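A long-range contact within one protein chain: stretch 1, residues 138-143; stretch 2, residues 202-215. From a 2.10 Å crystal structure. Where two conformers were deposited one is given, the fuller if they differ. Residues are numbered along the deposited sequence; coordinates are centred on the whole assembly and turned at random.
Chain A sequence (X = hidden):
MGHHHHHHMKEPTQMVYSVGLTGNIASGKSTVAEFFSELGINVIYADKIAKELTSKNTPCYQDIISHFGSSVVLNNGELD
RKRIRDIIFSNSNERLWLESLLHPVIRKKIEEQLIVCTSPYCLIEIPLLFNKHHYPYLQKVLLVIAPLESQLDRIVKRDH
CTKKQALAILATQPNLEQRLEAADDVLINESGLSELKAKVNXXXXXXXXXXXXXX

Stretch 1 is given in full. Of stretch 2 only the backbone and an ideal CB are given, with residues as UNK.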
ATOM      1  N   LEU A 138      11.119  -9.597   1.581  1.00 24.65           N
ATOM      2  CA  LEU A 138      11.148  -8.463   2.497  1.00 20.61           C
ATOM      3  C   LEU A 138      11.923  -8.792   3.769  1.00 18.98           C
ATOM      4  O   LEU A 138      11.699  -9.833   4.380  1.00 20.78           O
ATOM      5  CB  LEU A 138       9.723  -8.038   2.856  1.00 21.78           C
ATOM      6  CG  LEU A 138       8.833  -7.581   1.699  1.00 19.40           C
ATOM      7  CD1 LEU A 138       7.454  -7.219   2.223  1.00 26.65           C
ATOM      8  CD2 LEU A 138       9.453  -6.406   0.958  1.00 17.14           C
ATOM      9  N   GLN A 139      12.829  -7.907   4.174  1.00 17.66           N
ATOM     10  CA  GLN A 139      13.533  -8.073   5.442  1.00 19.12           C
ATOM     11  C   GLN A 139      12.644  -7.651   6.602  1.00 18.47           C
ATOM     12  O   GLN A 139      12.675  -8.246   7.678  1.00 17.80           O
ATOM     13  CB  GLN A 139      14.821  -7.245   5.480  1.00 17.26           C
ATOM     14  CG  GLN A 139      15.980  -7.759   4.645  1.00 17.68           C
ATOM     15  CD  GLN A 139      16.154  -9.253   4.736  1.00 27.71           C
ATOM     16  OE1 GLN A 139      16.397  -9.811   5.815  1.00 31.27           O
ATOM     17  NE2 GLN A 139      16.058  -9.913   3.584  1.00 30.54           N
ATOM     18  N   LYS A 140      11.871  -6.597   6.370  1.00 20.73           N
ATOM     19  CA  LYS A 140      11.029  -6.013   7.399  1.00 18.04           C
ATOM     20  C   LYS A 140       9.672  -5.647   6.829  1.00 15.53           C
ATOM     21  O   LYS A 140       9.544  -5.400   5.630  1.00 12.37           O
ATOM     22  CB  LYS A 140      11.683  -4.763   7.985  1.00 16.33           C
ATOM     23  CG  LYS A 140      13.027  -4.995   8.624  1.00 21.00           C
ATOM     24  CD  LYS A 140      12.887  -5.752   9.923  1.00 21.86           C
ATOM     25  CE  LYS A 140      14.083  -5.510  10.805  1.00 24.62           C
ATOM     26  NZ  LYS A 140      14.027  -6.304  12.050  1.00 28.43           N
ATOM     27  N   VAL A 141       8.669  -5.615   7.700  1.00 14.61           N
ATOM     28  CA  VAL A 141       7.371  -5.054   7.363  1.00 12.51           C
ATOM     29  C   VAL A 141       7.055  -3.929   8.344  1.00 12.05           C
ATOM     30  O   VAL A 141       7.195  -4.086   9.560  1.00 12.17           O
ATOM     31  CB  VAL A 141       6.257  -6.121   7.392  1.00 16.99           C
ATOM     32  CG1 VAL A 141       4.889  -5.489   7.147  1.00 17.18           C
ATOM     33  CG2 VAL A 141       6.533  -7.200   6.350  1.00 18.47           C
ATOM     34  N   LEU A 142       6.657  -2.790   7.792  1.00 10.79           N
ATOM     35  CA  LEU A 142       6.222  -1.637   8.566  1.00  9.97           C
ATOM     36  C   LEU A 142       4.730  -1.435   8.341  1.00  8.13           C
ATOM     37  O   LEU A 142       4.275  -1.306   7.206  1.00 13.96           O
ATOM     38  CB  LEU A 142       7.008  -0.384   8.165  1.00  7.77           C
ATOM     39  CG  LEU A 142       6.536   0.966   8.712  1.00  6.48           C
ATOM     40  CD1 LEU A 142       6.585   0.993  10.234  1.00  9.56           C
ATOM     41  CD2 LEU A 142       7.389   2.077   8.133  1.00 12.11           C
ATOM     42  N   LEU A 143       3.977  -1.430   9.432  1.00 11.92           N
ATOM     43  CA  LEU A 143       2.539  -1.214   9.382  1.00 12.06           C
ATOM     44  C   LEU A 143       2.186   0.115  10.035  1.00 10.85           C
ATOM     45  O   LEU A 143       2.454   0.324  11.216  1.00 11.33           O
ATOM     46  CB  LEU A 143       1.809  -2.367  10.069  1.00 12.40           C
ATOM     47  CG  LEU A 143       0.325  -2.176  10.384  1.00 13.48           C
ATOM     48  CD1 LEU A 143      -0.467  -1.824   9.134  1.00 13.69           C
ATOM     49  CD2 LEU A 143      -0.215  -3.438  11.033  1.00 15.60           C
ATOM     50  N   UNK A 202      13.418   7.872  13.270  1.00 14.57           N
ATOM     51  CA  UNK A 202      13.969   6.811  14.112  1.00 15.94           C
ATOM     52  C   UNK A 202      13.921   5.455  13.417  1.00 13.71           C
ATOM     53  O   UNK A 202      14.822   4.640  13.590  1.00 11.36           O
ATOM     54  CB  UNK A 202      13.209   6.742  15.438  1.00 15.94           C
ATOM     55  N   UNK A 203      12.877   5.217  12.626  1.00 13.24           N
ATOM     56  CA  UNK A 203      12.776   3.979  11.862  1.00 12.05           C
ATOM     57  C   UNK A 203      13.863   3.953  10.796  1.00 10.72           C
ATOM     58  O   UNK A 203      14.522   2.935  10.588  1.00 10.94           O
ATOM     59  CB  UNK A 203      11.391   3.838  11.227  1.00 12.05           C
ATOM     60  N   UNK A 204      14.037   5.088  10.129  1.00 14.09           N
ATOM     61  CA  UNK A 204      15.084   5.261   9.131  1.00  9.17           C
ATOM     62  C   UNK A 204      16.456   4.894   9.700  1.00 12.78           C
ATOM     63  O   UNK A 204      17.199   4.127   9.093  1.00 11.22           O
ATOM     64  CB  UNK A 204      15.093   6.703   8.619  1.00  9.17           C
ATOM     65  N   UNK A 205      16.781   5.420  10.878  1.00 13.23           N
ATOM     66  CA  UNK A 205      18.057   5.116  11.516  1.00 14.99           C
ATOM     67  C   UNK A 205      18.132   3.640  11.910  1.00 13.52           C
ATOM     68  O   UNK A 205      19.200   3.037  11.874  1.00 13.07           O
ATOM     69  CB  UNK A 205      18.262   6.003  12.745  1.00 14.99           C
ATOM     70  N   UNK A 206      16.996   3.060  12.281  1.00 13.40           N
ATOM     71  CA  UNK A 206      16.941   1.639  12.604  1.00 12.46           C
ATOM     72  C   UNK A 206      17.231   0.781  11.371  1.00 12.95           C
ATOM     73  O   UNK A 206      17.998  -0.174  11.441  1.00 15.06           O
ATOM     74  CB  UNK A 206      15.572   1.281  13.186  1.00 12.46           C
ATOM     75  N   UNK A 207      16.616   1.126  10.243  1.00 14.35           N
ATOM     76  CA  UNK A 207      16.795   0.364   9.008  1.00 11.81           C
ATOM     77  C   UNK A 207      18.214   0.499   8.458  1.00 12.80           C
ATOM     78  O   UNK A 207      18.785  -0.474   7.964  1.00 11.89           O
ATOM     79  CB  UNK A 207      15.784   0.824   7.956  1.00 11.81           C
ATOM     80  N   UNK A 208      18.778   1.703   8.530  1.00 13.50           N
ATOM     81  CA  UNK A 208      20.175   1.915   8.159  1.00 14.76           C
ATOM     82  C   UNK A 208      21.093   1.008   8.971  1.00 13.47           C
ATOM     83  O   UNK A 208      21.992   0.371   8.427  1.00 14.14           O
ATOM     84  CB  UNK A 208      20.567   3.380   8.360  1.00 14.76           C
ATOM     85  N   UNK A 209      20.854   0.961  10.277  1.00 14.71           N
ATOM     86  CA  UNK A 209      21.675   0.163  11.180  0.61 15.22           C
ATOM     87  C   UNK A 209      21.594  -1.320  10.827  1.00 16.54           C
ATOM     88  O   UNK A 209      22.614  -1.988  10.688  1.00 16.89           O
ATOM     89  CB  UNK A 209      21.241   0.385  12.630  0.61 15.22           C
ATOM     90  N   UNK A 210      20.376  -1.827  10.673  1.00 13.36           N
ATOM     91  CA  UNK A 210      20.169  -3.247  10.411  1.00 16.26           C
ATOM     92  C   UNK A 210      20.601  -3.666   9.004  1.00 15.47           C
ATOM     93  O   UNK A 210      21.082  -4.780   8.814  1.00 17.77           O
ATOM     94  CB  UNK A 210      18.694  -3.597  10.618  1.00 16.26           C
ATOM     95  N   UNK A 211      20.440  -2.787   8.022  1.00 15.94           N
ATOM     96  CA  UNK A 211      20.908  -3.082   6.668  1.00 17.14           C
ATOM     97  C   UNK A 211      22.434  -3.130   6.621  1.00 10.01           C
ATOM     98  O   UNK A 211      23.019  -3.843   5.809  1.00 15.24           O
ATOM     99  CB  UNK A 211      20.382  -2.038   5.681  1.00 17.14           C
ATOM    100  N   UNK A 212      23.077  -2.364   7.494  1.00 13.47           N
ATOM    101  CA  UNK A 212      24.531  -2.296   7.518  1.00 14.96           C
ATOM    102  C   UNK A 212      25.157  -3.608   7.994  1.00 14.21           C
ATOM    103  O   UNK A 212      26.214  -4.005   7.506  1.00 15.28           O
ATOM    104  CB  UNK A 212      24.985  -1.145   8.418  1.00 14.96           C
ATOM    105  N   UNK A 213      24.503  -4.278   8.939  1.00 10.72           N
ATOM    106  CA  UNK A 213      25.059  -5.481   9.554  1.00 13.46           C
ATOM    107  C   UNK A 213      24.448  -6.777   9.020  1.00 14.64           C
ATOM    108  O   UNK A 213      24.795  -7.867   9.476  1.00 17.43           O
ATOM    109  CB  UNK A 213      24.863  -5.416  11.070  1.00 13.46           C
ATOM    110  N   UNK A 214      23.551  -6.656   8.044  1.00 15.70           N
ATOM    111  CA  UNK A 214      22.813  -7.802   7.514  1.00 20.87           C
ATOM    112  C   UNK A 214      23.305  -8.229   6.129  1.00 20.04           C
ATOM    113  O   UNK A 214      23.202  -7.473   5.166  1.00 19.97           O
ATOM    114  CB  UNK A 214      21.321  -7.471   7.449  1.00 20.87           C
ATOM    115  N   UNK A 215      23.834  -9.448   6.042  1.00 20.60           N
ATOM    116  CA  UNK A 215      24.149 -10.068   4.757  1.00 21.66           C
ATOM    117  C   UNK A 215      23.548 -11.470   4.707  1.00 25.91           C
ATOM    118  O   UNK A 215      22.357 -11.636   4.452  1.00 37.24           O
ATOM    119  CB  UNK A 215      25.661 -10.121   4.532  1.00 21.66           C
TER

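The helix that begins before position 202 runs almost antiparallel to the strand of stretch 1, at 173°, and its axis comes no nearer than 11.9 Å, so side chains must span the gap.

Position 202 has nothing of stretch 1 near its CB and is open to most residues; it is Lys 202.

Position 203 points toward the strand, its ideal CB 5.4 Å from Leu 142 CD2. This favours a medium to large apolar side chain such as Leu, Ile or Met. The residue is Leu 203, and its CD1 packs 3.8 Å from CD1 of Leu 142.

Positions 204 and 205, out of reach, are left open; they are His 204 and Gln 205.

Position 206 points toward stretch 1 but has nothing close to its CB, so a long polar chain is plausible. Lys 206 is extended and makes no direct contact; its NZ and that of Lys 140 each donate to water 2, at 2.8 and 3.1 Å from the water O.

At 207 CA-to-CB points sideways, and no stretch 1 atom is near the ideal CB. A small residue would not reach across; a long apolar chain or an aromatic ring could, resting on the methylenes of Lys 140 and on Leu 142. Tyr 207 does so with chi1 in m: its CE1 is 4.2 Å from Lys 140 CG, and its OH reaches 3.5 Å from Leu 142 CB.

Positions 208 and 209, out of reach, accept many residues; they are Leu 208 and Arg 209.

Position 210 points toward stretch 1, its ideal CB 5.0 Å from Lys 140 CE. The nearby ammonium favours an acid, Glu or Asp, though Gln could also serve. Glu 210 places OE2 3.6 Å from Lys 140 NZ in a salt bridge, while its OE1 lies 3.0 Å from Lys 140 CE and finds no polar partner.

Position 211 is sideways, with no stretch 1 atom near its CB, and even a small residue suffices: Ala 211. Positions 212 and 213, out of reach, hold Lys 212 and Ile 213.

At 214 phi/psi of -106/117° are extended, and CB turns toward the amide of Gln 139. A long polar chain, Lys, Arg or Gln, would suit. Lys 214 brings CE to 3.4 Å from Gln 139 OE1, and its NZ donates to water 1 (2.7 Å to the water O), which in turn donates weakly to that OE1.

Position 215, out of reach and unconstrained, is Gln 215.

Stretch 2 202-215: KLHQKYLREAKIKQ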
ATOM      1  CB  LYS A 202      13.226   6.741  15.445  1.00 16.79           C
ATOM      2  CG  LYS A 202      13.432   7.967  16.313  1.00 26.64           C
ATOM      3  CD  LYS A 202      13.148   7.669  17.772  1.00 37.55           C
ATOM      4  CE  LYS A 202      12.813   8.935  18.541  1.00 45.20           C
ATOM      5  NZ  LYS A 202      11.463   9.458  18.188  1.00 48.07           N
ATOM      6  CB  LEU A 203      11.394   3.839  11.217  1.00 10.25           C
ATOM      7  CG  LEU A 203      10.223   3.581  12.170  1.00 12.50           C
ATOM      8  CD1 LEU A 203       8.890   3.748  11.453  1.00 10.91           C
ATOM      9  CD2 LEU A 203      10.324   2.196  12.784  1.00 12.54           C
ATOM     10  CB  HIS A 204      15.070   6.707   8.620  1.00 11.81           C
ATOM     11  CG  HIS A 204      16.252   7.074   7.780  1.00 13.40           C
ATOM     12  ND1 HIS A 204      16.490   6.519   6.541  1.00 13.38           N
ATOM     13  CD2 HIS A 204      17.250   7.965   7.989  1.00 14.51           C
ATOM     14  CE1 HIS A 204      17.592   7.040   6.031  1.00 12.50           C
ATOM     15  NE2 HIS A 204      18.071   7.922   6.890  1.00 14.14           N
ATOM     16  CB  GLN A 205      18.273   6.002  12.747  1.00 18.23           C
ATOM     17  CG  GLN A 205      18.369   7.490  12.436  1.00 22.96           C
ATOM     18  CD  GLN A 205      19.530   7.829  11.513  1.00 35.29           C
ATOM     19  OE1 GLN A 205      20.577   7.183  11.549  1.00 43.83           O
ATOM     20  NE2 GLN A 205      19.343   8.845  10.677  1.00 32.80           N
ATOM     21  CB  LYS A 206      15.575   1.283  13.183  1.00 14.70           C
ATOM     22  CG  LYS A 206      15.470  -0.122  13.744  1.00 18.34           C
ATOM     23  CD  LYS A 206      14.021  -0.459  14.071  1.00 25.31           C
ATOM     24  CE  LYS A 206      13.920  -1.643  15.011  1.00 27.58           C
ATOM     25  NZ  LYS A 206      12.510  -1.940  15.374  1.00 31.19           N
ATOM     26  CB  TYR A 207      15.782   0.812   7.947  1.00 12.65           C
ATOM     27  CG  TYR A 207      14.338   0.529   8.301  1.00 11.89           C
ATOM     28  CD1 TYR A 207      13.975  -0.636   8.960  1.00 13.15           C
ATOM     29  CD2 TYR A 207      13.336   1.430   7.971  1.00 11.38           C
ATOM     30  CE1 TYR A 207      12.657  -0.895   9.278  1.00 14.43           C
ATOM     31  CE2 TYR A 207      12.016   1.181   8.287  1.00 10.08           C
ATOM     32  CZ  TYR A 207      11.681   0.017   8.940  1.00 12.87           C
ATOM     33  OH  TYR A 207      10.363  -0.233   9.258  1.00 14.87           O
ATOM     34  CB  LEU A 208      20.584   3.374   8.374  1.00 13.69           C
ATOM     35  CG  LEU A 208      20.082   4.436   7.393  1.00 15.59           C
ATOM     36  CD1 LEU A 208      20.610   5.799   7.809  1.00 18.40           C
ATOM     37  CD2 LEU A 208      20.495   4.123   5.960  1.00 15.71           C
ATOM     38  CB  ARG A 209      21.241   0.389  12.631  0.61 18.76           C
ATOM     39  CG  ARG A 209      22.172  -0.224  13.664  0.61 18.49           C
ATOM     40  CD  ARG A 209      21.653  -0.041  15.083  0.61 19.92           C
ATOM     41  NE  ARG A 209      20.473  -0.856  15.352  0.61 20.49           N
ATOM     42  CZ  ARG A 209      20.494  -2.174  15.523  0.61 19.97           C
ATOM     43  NH1 ARG A 209      21.638  -2.843  15.444  0.61 17.59           N
ATOM     44  NH2 ARG A 209      19.369  -2.829  15.766  0.61 17.55           N
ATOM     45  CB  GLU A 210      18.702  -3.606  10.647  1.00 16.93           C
ATOM     46  CG  GLU A 210      18.400  -3.935  12.106  1.00 25.75           C
ATOM     47  CD  GLU A 210      16.921  -3.875  12.444  1.00 37.12           C
ATOM     48  OE1 GLU A 210      16.130  -3.397  11.603  1.00 45.83           O
ATOM     49  OE2 GLU A 210      16.548  -4.305  13.558  1.00 40.73           O
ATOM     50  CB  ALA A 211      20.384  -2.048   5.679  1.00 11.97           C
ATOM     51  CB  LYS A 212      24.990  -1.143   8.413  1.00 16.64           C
ATOM     52  CG  LYS A 212      26.502  -1.043   8.576  1.00 17.28           C
ATOM     53  CD  LYS A 212      26.900   0.121   9.473  1.00 18.24           C
ATOM     54  CE  LYS A 212      26.401   1.455   8.935  1.00 19.70           C
ATOM     55  NZ  LYS A 212      27.056   2.608   9.610  1.00 25.22           N
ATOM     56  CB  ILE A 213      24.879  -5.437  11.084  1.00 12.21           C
ATOM     57  CG1 ILE A 213      23.397  -5.420  11.462  1.00 15.75           C
ATOM     58  CG2 ILE A 213      25.573  -4.209  11.647  1.00 13.65           C
ATOM     59  CD1 ILE A 213      23.148  -5.542  12.944  1.00 17.43           C
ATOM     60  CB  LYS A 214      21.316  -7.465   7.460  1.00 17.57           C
ATOM     61  CG  LYS A 214      20.440  -8.492   6.755  1.00 29.37           C
ATOM     62  CD  LYS A 214      20.441  -9.830   7.468  1.00 28.21           C
ATOM     63  CE  LYS A 214      19.529 -10.816   6.760  1.00 33.44           C
ATOM     64  NZ  LYS A 214      19.468 -12.132   7.448  1.00 45.31           N
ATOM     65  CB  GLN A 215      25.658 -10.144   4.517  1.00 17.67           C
ATOM     66  CG  GLN A 215      26.397  -8.824   4.651  1.00 14.49           C
ATOM     67  CD  GLN A 215      26.840  -8.547   6.071  1.00 13.86           C
ATOM     68  OE1 GLN A 215      27.298  -9.446   6.779  1.00 11.54           O
ATOM     69  NE2 GLN A 215      26.698  -7.299   6.500  1.00 15.31           N
TER
HETATM   70  O   HOH W   1      17.414 -11.037   8.896  1.00 40.49           O
HETATM   71  O   HOH W   2      12.480  -3.868  13.295  1.00 31.26           O
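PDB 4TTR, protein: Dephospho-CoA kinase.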